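PDB 3T6Q: CD180 antigen from Mus musculus, which probably cooperates with MD-1 and TLR4 in the innate response of B cells to bacterial lipopolysaccharide, leading to NF-kappa-B activation. Local coordinates for residues A192-G197 against K220-S225; S118-I123 against L134-N139; S142-P147 against L184-N189. All coordinates share one frame; numbering follows the deposited sequence.

Contact 1. Residues A192-G197 against K220-S225; sequences AGIEPG and KGLKNS. With NAG (2-acetamido-2-deoxy-beta-D-glucopyranose), chain S.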
loop_
_atom_site.group_PDB
_atom_site.type_symbol
_atom_site.label_atom_id
_atom_site.label_comp_id
_atom_site.label_asym_id
_atom_site.label_seq_id
_atom_site.Cartn_x
_atom_site.Cartn_y
_atom_site.Cartn_z
ATOM N N ALA A 192 2.340 -19.144 -4.383
ATOM C CA ALA A 192 2.897 -19.885 -5.515
ATOM C C ALA A 192 3.816 -21.031 -5.111
ATOM O O ALA A 192 4.057 -21.905 -5.917
ATOM C CB ALA A 192 3.596 -18.952 -6.505
ATOM N N GLY A 193 4.279 -21.077 -3.862
ATOM C CA GLY A 193 5.105 -22.218 -3.427
ATOM C C GLY A 193 5.112 -22.346 -1.928
ATOM O O GLY A 193 4.947 -21.366 -1.213
ATOM N N ILE A 194 5.313 -23.568 -1.449
ATOM C CA ILE A 194 5.472 -23.866 -0.031
ATOM C C ILE A 194 6.692 -24.813 0.059
ATOM O O ILE A 194 6.804 -25.786 -0.700
ATOM C CB ILE A 194 4.207 -24.557 0.550
ATOM C CG1 ILE A 194 2.994 -23.583 0.479
ATOM C CG2 ILE A 194 4.442 -24.977 2.012
ATOM C CD1 ILE A 194 1.685 -24.192 0.950
ATOM N N GLU A 195 7.623 -24.487 0.933
ATOM C CA GLU A 195 8.872 -25.263 1.041
ATOM C C GLU A 195 8.534 -26.656 1.550
ATOM O O GLU A 195 7.851 -26.760 2.555
ATOM C CB GLU A 195 9.831 -24.597 2.011
ATOM C CG GLU A 195 11.264 -25.122 1.858
ATOM C CD GLU A 195 12.283 -24.467 2.778
ATOM O OE1 GLU A 195 13.446 -24.918 2.738
ATOM O OE2 GLU A 195 11.952 -23.545 3.558
ATOM N N PRO A 196 8.958 -27.725 0.838
ATOM C CA PRO A 196 8.711 -29.077 1.337
ATOM C C PRO A 196 9.187 -29.202 2.772
ATOM O O PRO A 196 10.279 -28.751 3.106
ATOM C CB PRO A 196 9.574 -29.943 0.404
ATOM C CG PRO A 196 9.483 -29.213 -0.895
ATOM C CD PRO A 196 9.615 -27.759 -0.481
ATOM N N GLY A 197 8.350 -29.751 3.637
ATOM C CA GLY A 197 8.710 -29.912 5.027
ATOM C C GLY A 197 8.246 -28.802 5.927
ATOM O O GLY A 197 8.265 -28.963 7.159
ATOM N N LYS A 220 -0.282 -30.045 -1.761
ATOM C CA LYS A 220 1.054 -30.612 -1.654
ATOM C C LYS A 220 1.894 -29.984 -0.513
ATOM O O LYS A 220 2.520 -30.695 0.289
ATOM C CB LYS A 220 1.752 -30.554 -3.014
ATOM C CG LYS A 220 3.212 -31.001 -3.008
ATOM C CD LYS A 220 3.814 -30.746 -4.389
ATOM C CE LYS A 220 2.995 -31.451 -5.469
ATOM N NZ LYS A 220 3.713 -31.447 -6.783
ATOM N N GLY A 221 1.858 -28.658 -0.407
ATOM C CA GLY A 221 2.614 -27.929 0.605
ATOM C C GLY A 221 2.155 -28.208 2.019
ATOM O O GLY A 221 2.945 -28.162 2.940
ATOM N N LEU A 222 0.878 -28.531 2.193
ATOM C CA LEU A 222 0.323 -28.811 3.531
ATOM C C LEU A 222 0.507 -30.246 4.030
ATOM O O LEU A 222 -0.027 -30.630 5.092
ATOM C CB LEU A 222 -1.184 -28.488 3.560
ATOM C CG LEU A 222 -1.598 -27.024 3.306
ATOM C CD1 LEU A 222 -3.097 -26.846 3.551
ATOM C CD2 LEU A 222 -0.830 -26.022 4.143
ATOM N N LYS A 223 1.227 -31.045 3.273
ATOM C CA LYS A 223 1.590 -32.398 3.708
ATOM C C LYS A 223 1.932 -32.519 5.203
ATOM O O LYS A 223 2.687 -31.711 5.753
ATOM C CB LYS A 223 2.757 -32.916 2.860
ATOM C CG LYS A 223 3.128 -34.360 3.249
ATOM C CD LYS A 223 4.219 -34.884 2.337
ATOM C CE LYS A 223 4.633 -36.323 2.712
ATOM N NZ LYS A 223 5.877 -36.692 1.986
ATOM N N ASN A 224 1.312 -33.499 5.855
ATOM C CA ASN A 224 1.562 -33.819 7.253
ATOM C C ASN A 224 0.894 -32.913 8.296
ATOM O O ASN A 224 1.063 -33.120 9.494
ATOM C CB ASN A 224 3.085 -33.943 7.508
ATOM C CG ASN A 224 3.396 -34.864 8.667
ATOM O OD1 ASN A 224 4.048 -34.490 9.656
ATOM N ND2 ASN A 224 2.902 -36.077 8.557
ATOM N N SER A 225 0.144 -31.880 7.846
ATOM C CA SER A 225 -0.508 -30.959 8.778
ATOM C C SER A 225 -1.808 -31.552 9.334
ATOM O O SER A 225 -2.361 -32.488 8.759
ATOM C CB SER A 225 -0.788 -29.585 8.097
ATOM O OG SER A 225 -1.709 -29.758 7.034
HETATM C C1 NAG S . 3.117 -37.062 9.565
HETATM C C2 NAG S . 1.841 -37.879 9.719
HETATM C C3 NAG S . 2.101 -39.115 10.598
HETATM C C4 NAG S . 3.377 -39.827 10.125
HETATM C C5 NAG S . 4.534 -38.820 10.155
HETATM C C6 NAG S . 5.927 -39.415 9.909
HETATM C C7 NAG S . -0.210 -36.597 9.453
HETATM C C8 NAG S . -1.280 -35.761 10.106
HETATM N N2 NAG S . 0.740 -37.087 10.243
HETATM O O3 NAG S . 0.971 -39.962 10.585
HETATM O O4 NAG S . 3.622 -40.936 10.947
HETATM O O5 NAG S . 4.224 -37.854 9.156
HETATM O O6 NAG S . 5.925 -39.879 8.591
HETATM O O7 NAG S . -0.216 -36.775 8.242
#

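Contact 2. Residues S118-I123 against L134-N139; sequences SSIDFI and LYLGSN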
loop_
_atom_site.group_PDB
_atom_site.type_symbol
_atom_site.label_atom_id
_atom_site.label_comp_id
_atom_site.label_asym_id
_atom_site.label_seq_id
_atom_site.Cartn_x
_atom_site.Cartn_y
_atom_site.Cartn_z
ATOM N N SER A 118 5.273 -2.644 5.352
ATOM C CA SER A 118 5.753 -3.729 4.507
ATOM C C SER A 118 6.386 -4.848 5.326
ATOM O O SER A 118 6.837 -5.845 4.777
ATOM C CB SER A 118 6.727 -3.180 3.480
ATOM O OG SER A 118 7.787 -2.545 4.158
ATOM N N SER A 119 6.398 -4.680 6.640
ATOM C CA SER A 119 7.111 -5.597 7.520
ATOM C C SER A 119 6.506 -5.573 8.903
ATOM O O SER A 119 6.141 -4.500 9.384
ATOM C CB SER A 119 8.566 -5.126 7.642
ATOM O OG SER A 119 9.333 -6.205 8.101
ATOM N N ILE A 120 6.409 -6.745 9.540
ATOM C CA ILE A 120 5.871 -6.875 10.887
ATOM C C ILE A 120 6.771 -6.119 11.887
ATOM O O ILE A 120 6.285 -5.598 12.908
ATOM C CB ILE A 120 5.677 -8.380 11.293
ATOM C CG1 ILE A 120 4.793 -9.099 10.233
ATOM C CG2 ILE A 120 5.060 -8.478 12.694
ATOM C CD1 ILE A 120 5.081 -10.582 9.916
ATOM N N ASP A 121 8.065 -6.028 11.590
ATOM C CA ASP A 121 8.967 -5.283 12.494
ATOM C C ASP A 121 8.681 -3.768 12.557
ATOM O O ASP A 121 9.271 -3.051 13.375
ATOM C CB ASP A 121 10.460 -5.584 12.229
ATOM C CG ASP A 121 10.914 -5.184 10.826
ATOM O OD1 ASP A 121 11.728 -5.926 10.212
ATOM O OD2 ASP A 121 10.465 -4.132 10.332
ATOM N N PHE A 122 7.762 -3.277 11.725
ATOM C CA PHE A 122 7.288 -1.878 11.887
ATOM C C PHE A 122 6.650 -1.699 13.273
ATOM O O PHE A 122 6.598 -0.602 13.793
ATOM C CB PHE A 122 6.241 -1.543 10.801
ATOM C CG PHE A 122 5.824 -0.094 10.780
ATOM C CD1 PHE A 122 4.774 0.361 11.574
ATOM C CD2 PHE A 122 6.501 0.819 9.967
ATOM C CE1 PHE A 122 4.372 1.675 11.558
ATOM C CE2 PHE A 122 6.099 2.142 9.949
ATOM C CZ PHE A 122 5.040 2.580 10.739
ATOM N N ILE A 123 6.079 -2.774 13.823
ATOM C CA ILE A 123 5.310 -2.681 15.054
ATOM C C ILE A 123 6.175 -3.253 16.197
ATOM O O ILE A 123 6.435 -4.472 16.227
ATOM C CB ILE A 123 3.980 -3.458 14.963
ATOM C CG1 ILE A 123 3.271 -3.158 13.610
ATOM C CG2 ILE A 123 3.099 -3.110 16.147
ATOM C CD1 ILE A 123 2.118 -4.107 13.314
ATOM N N LEU A 134 -3.562 -10.671 16.023
ATOM C CA LEU A 134 -2.857 -9.628 15.320
ATOM C C LEU A 134 -3.410 -9.546 13.886
ATOM O O LEU A 134 -3.246 -10.511 13.120
ATOM C CB LEU A 134 -1.373 -10.001 15.258
ATOM C CG LEU A 134 -0.305 -8.902 15.297
ATOM C CD1 LEU A 134 0.987 -9.305 14.604
ATOM C CD2 LEU A 134 -0.728 -7.475 14.971
ATOM N N TYR A 135 -4.002 -8.409 13.508
ATOM C CA TYR A 135 -4.588 -8.246 12.164
ATOM C C TYR A 135 -3.691 -7.309 11.346
ATOM O O TYR A 135 -3.535 -6.154 11.683
ATOM C CB TYR A 135 -5.994 -7.650 12.300
ATOM C CG TYR A 135 -6.961 -8.627 12.939
ATOM C CD1 TYR A 135 -7.864 -9.371 12.147
ATOM C CD2 TYR A 135 -6.946 -8.843 14.307
ATOM C CE1 TYR A 135 -8.763 -10.285 12.740
ATOM C CE2 TYR A 135 -7.843 -9.742 14.904
ATOM C CZ TYR A 135 -8.725 -10.466 14.116
ATOM O OH TYR A 135 -9.613 -11.358 14.731
ATOM N N LEU A 136 -3.117 -7.843 10.288
ATOM C CA LEU A 136 -2.127 -7.147 9.478
ATOM C C LEU A 136 -2.601 -7.060 8.016
ATOM O O LEU A 136 -1.792 -6.943 7.117
ATOM C CB LEU A 136 -0.852 -7.951 9.569
ATOM C CG LEU A 136 -0.266 -8.072 11.023
ATOM C CD1 LEU A 136 1.007 -8.908 10.957
ATOM C CD2 LEU A 136 0.048 -6.699 11.607
ATOM N N GLY A 137 -3.905 -7.167 7.798
ATOM C CA GLY A 137 -4.462 -7.223 6.390
ATOM C C GLY A 137 -4.228 -5.965 5.554
ATOM O O GLY A 137 -4.047 -4.868 6.110
ATOM N N SER A 138 -4.261 -6.111 4.225
ATOM C CA SER A 138 -4.296 -4.952 3.289
ATOM C C SER A 138 -3.049 -4.055 3.388
ATOM O O SER A 138 -3.123 -2.840 3.172
ATOM C CB SER A 138 -5.566 -4.115 3.465
ATOM O OG SER A 138 -6.711 -4.966 3.392
ATOM N N ASN A 139 -1.909 -4.699 3.598
ATOM C CA ASN A 139 -0.609 -4.049 3.685
ATOM C C ASN A 139 0.312 -4.451 2.544
ATOM O O ASN A 139 -0.194 -4.898 1.503
ATOM C CB ASN A 139 0.001 -4.324 5.075
ATOM C CG ASN A 139 -0.670 -3.492 6.149
ATOM O OD1 ASN A 139 -0.907 -2.284 5.956
ATOM N ND2 ASN A 139 -1.005 -4.116 7.256
#

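Contact 3. Residues S142-P147 against L184-N189; sequences SSIKLP and LNLNGN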
loop_
_atom_site.group_PDB
_atom_site.type_symbol
_atom_site.label_atom_id
_atom_site.label_comp_id
_atom_site.label_asym_id
_atom_site.label_seq_id
_atom_site.Cartn_x
_atom_site.Cartn_y
_atom_site.Cartn_z
ATOM N N SER A 142 5.159 -9.338 2.790
ATOM C CA SER A 142 5.377 -10.458 1.870
ATOM C C SER A 142 5.913 -11.700 2.561
ATOM O O SER A 142 6.249 -12.660 1.915
ATOM C CB SER A 142 6.315 -10.071 0.741
ATOM O OG SER A 142 7.538 -9.629 1.307
ATOM N N SER A 143 5.941 -11.688 3.876
ATOM C CA SER A 143 6.327 -12.873 4.620
ATOM C C SER A 143 5.495 -12.961 5.880
ATOM O O SER A 143 5.200 -11.942 6.491
ATOM C CB SER A 143 7.813 -12.765 5.020
ATOM O OG SER A 143 8.173 -13.903 5.784
ATOM N N ILE A 144 5.161 -14.179 6.301
ATOM C CA ILE A 144 4.465 -14.377 7.589
ATOM C C ILE A 144 5.423 -14.443 8.819
ATOM O O ILE A 144 4.967 -14.424 9.972
ATOM C CB ILE A 144 3.534 -15.627 7.533
ATOM C CG1 ILE A 144 4.329 -16.915 7.509
ATOM C CG2 ILE A 144 2.717 -15.642 6.232
ATOM C CD1 ILE A 144 3.495 -18.126 7.864
ATOM N N LYS A 145 6.729 -14.501 8.572
ATOM C CA LYS A 145 7.714 -14.744 9.647
ATOM C C LYS A 145 7.556 -13.737 10.770
ATOM O O LYS A 145 7.521 -12.529 10.540
ATOM C CB LYS A 145 9.141 -14.758 9.106
ATOM C CG LYS A 145 10.166 -15.095 10.205
ATOM C CD LYS A 145 11.349 -15.920 9.716
ATOM C CE LYS A 145 11.967 -15.386 8.440
ATOM N NZ LYS A 145 12.845 -14.221 8.718
ATOM N N LEU A 146 7.396 -14.235 11.983
ATOM C CA LEU A 146 7.289 -13.375 13.149
ATOM C C LEU A 146 8.710 -12.962 13.573
ATOM O O LEU A 146 9.651 -13.754 13.404
ATOM C CB LEU A 146 6.519 -14.076 14.264
ATOM C CG LEU A 146 5.061 -14.375 13.877
ATOM C CD1 LEU A 146 4.392 -15.177 14.973
ATOM C CD2 LEU A 146 4.261 -13.090 13.624
ATOM N N PRO A 147 8.874 -11.711 14.069
ATOM C CA PRO A 147 10.210 -11.215 14.407
ATOM C C PRO A 147 10.775 -11.889 15.672
ATOM O O PRO A 147 10.009 -12.357 16.513
ATOM C CB PRO A 147 9.959 -9.719 14.663
ATOM C CG PRO A 147 8.584 -9.691 15.256
ATOM C CD PRO A 147 7.829 -10.733 14.452
ATOM N N LEU A 184 -4.729 -19.006 11.022
ATOM C CA LEU A 184 -3.830 -18.194 10.234
ATOM C C LEU A 184 -4.626 -17.860 8.952
ATOM O O LEU A 184 -5.052 -18.765 8.251
ATOM C CB LEU A 184 -2.617 -19.034 9.901
ATOM C CG LEU A 184 -1.247 -18.480 9.526
ATOM C CD1 LEU A 184 -0.616 -19.318 8.410
ATOM C CD2 LEU A 184 -1.167 -16.980 9.197
ATOM N N ASN A 185 -4.913 -16.581 8.706
ATOM C CA ASN A 185 -5.703 -16.206 7.522
ATOM C C ASN A 185 -4.799 -15.663 6.420
ATOM O O ASN A 185 -4.186 -14.576 6.571
ATOM C CB ASN A 185 -6.788 -15.177 7.910
ATOM C CG ASN A 185 -7.705 -14.836 6.726
ATOM O OD1 ASN A 185 -7.591 -15.439 5.652
ATOM N ND2 ASN A 185 -8.546 -13.824 6.890
ATOM N N LEU A 186 -4.682 -16.411 5.324
ATOM C CA LEU A 186 -3.964 -15.950 4.135
ATOM C C LEU A 186 -4.877 -15.670 2.919
ATOM O O LEU A 186 -4.403 -15.618 1.776
ATOM C CB LEU A 186 -2.862 -16.928 3.725
ATOM C CG LEU A 186 -1.715 -16.961 4.735
ATOM C CD1 LEU A 186 -0.875 -18.235 4.607
ATOM C CD2 LEU A 186 -0.836 -15.713 4.534
ATOM N N ASN A 187 -6.167 -15.470 3.182
ATOM C CA ASN A 187 -7.136 -15.062 2.140
ATOM C C ASN A 187 -6.576 -13.908 1.320
ATOM O O ASN A 187 -6.118 -12.941 1.886
ATOM C CB ASN A 187 -8.451 -14.610 2.827
ATOM C CG ASN A 187 -9.541 -14.196 1.834
ATOM O OD1 ASN A 187 -9.460 -14.488 0.642
ATOM N ND2 ASN A 187 -10.570 -13.526 2.332
ATOM N N GLY A 188 -6.599 -14.009 -0.009
ATOM C CA GLY A 188 -6.186 -12.885 -0.850
ATOM C C GLY A 188 -4.671 -12.741 -0.910
ATOM O O GLY A 188 -4.166 -11.652 -1.142
ATOM N N ASN A 189 -3.935 -13.832 -0.659
ATOM C CA ASN A 189 -2.506 -13.868 -0.952
ATOM C C ASN A 189 -2.268 -14.986 -1.969
ATOM O O ASN A 189 -2.634 -16.142 -1.739
ATOM C CB ASN A 189 -1.701 -14.204 0.324
ATOM C CG ASN A 189 -1.669 -13.036 1.318
ATOM O OD1 ASN A 189 -0.775 -12.188 1.253
ATOM N ND2 ASN A 189 -2.665 -12.950 2.176
#

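Contact 1. Residues A192-G197 against K220-S225
Ile-194 sits directly on the backbone of Gly-221, its branched side chain straddling the alpha carbon at the end of helix 215-221. Ile-194 CB comes to 3.7 Å from Gly-221 CA, and the two branches spread from there. With CG1 beside the backbone N and CG2 on the far side from it (chi1 -64°), Ile-194 CG2 turns to the carbonyl, 3.6 Å from Gly-221 O. The other branch runs out fully extended (chi2 177°), which lays Ile-194 CD1 over the same alpha carbon, 3.9 Å from Gly-221 CA. Beyond it the methyl only grazes the next residue, Ile-194 CD1 standing 4.5 Å from Leu-222 CD2. The bare alpha carbon of the glycine is what lets the isoleucine settle this close, bringing the CA atoms of Ile-194 and Gly-221 to 5.0 Å. In the leucine-rich repeat solenoid this joins the far half of one coil, where strand 193-194 pairs with 167-168, to the helix that occupies the corresponding place in the next. Phe-199 packs on both Ile-194 and Leu-222. After the helix, Leu-222 to Ser-225 form a type II turn whose opening carbonyl is gripped twice: Leu-222 O accepts from Ser-225 N and, in the carbonyl plane on a lone pair, from Ser-225 OG at 2.7 Å. Asn-224 rides on this turn with positive phi and carries N-linked sugar through a 1.4 Å bond from Asn-224 ND2 to NAG C1, while its OD1 accepts a hydrogen bond from Ser-201 N, tying the glycosylated amide to the preceding coil.

Contact 2. Residues S118-I123 against L134-N139
The short 3-10 segment 120-122 faces the end of strand 133-135 with Ile-120 and Leu-136 nearest, their CA atoms 8.1 Å apart, so the backbones stay separate and only side chains bridge between them. Leu-136 does this with both arms of its fork. Its CG lies beside the backbone N (chi1 -62°), which aims the two methyls at different isoleucines. CD1 rests against the flank of the first, with Leu-136 CD1 3.9 Å from Ile-120 CG1, and those side chains cross nearly at right angles. The other methyl meets the second end to end, Leu-136 CD2 lying 3.7 Å from Ile-123 CD1, on a slanting approach. Phe-112 and Met-96 pack on Ile-123, and Phe-160 on Leu-136. Beside this apolar patch the buried amide of Asn-139 is tied to backbone: its ND2 donates to Phe-112 O and, weakly, to Leu-136 O, while its OD1 accepts from Thr-115 N. Phe-122, packed on Ile-117 and Met-96, also meets an aromatic ring of another protein's chain. Leu-134, Leu-136 and Asn-139 spell the LxLxxN signature of a leucine-rich repeat, whose inward leucines and buried asparagine bind successive coils of the solenoid.

Contact 3. Residues S142-P147 against L184-N189
No flat group stands between Ile-144 and the leucines it touches, Leu-184 and Leu-186; the flat side chains are asparagine amides set around 184-189. Asn-185 opens an Asx turn, its OD1 accepting from Asn-187 N at 2.9 Å, with the donor 36° above the carbonyl plane, while its ND2 donates to Asp-159 OD2. The amide of Asn-189 is buried and held at both ends: its OD1 accepts from Ile-165 N, and its ND2 donates to Phe-160 O and, weakly, to Leu-186 O. Leu-186 O also takes Asn-189 N, closing the type II turn.

Across the contact everything is methyl against methyl. Ile-144 has CG1 wedged between the backbone N and the carbonyl carbon (chi1 71°), which leaves its two ends for two different leucines. The CG2 branch packs on Leu-186, with Ile-144 CG2 3.9 Å from Leu-186 CD2 and the side chains crossing at about a right angle. The longer branch runs towards the strand, where Ile-144 CD1 lies 4.3 Å from Leu-184 CD1, a looser touch. Leu-168 fills in beside both Ile-144 and Leu-186, and Met-173 of helix 170-174 leans on Ile-144. An ST turn shapes the backbone here, Lys-145 N donating to Ser-143 OG at 3.2 Å. With only branched hydrocarbon meeting across the contact, nothing in it is directional: shape and burial hold LRR 5 against LRR 7, and the polar bonds that fix the asparagines stay within 184-189 or run to the preceding coil.

Overall arrangement
All three contacts lie on the same side of the horseshoe and follow one another along the chain. Contacts 2 and 3 are core, with every touching residue buried, and each sets a loop against the LxLxxN segment of a later coil. Their centres are 9 Å apart and they touch, Ile-120 packing on the backbone of residues 143-145 and on Pro-147. Contact 1 is nearer the surface, its centre 15 Å from that of contact 3, and swaps the leucine strand for a helix end and a glycosylated turn. The chemistry shifts accordingly: side chain against side chain in the core, mainly side chain against bare backbone at contact 1.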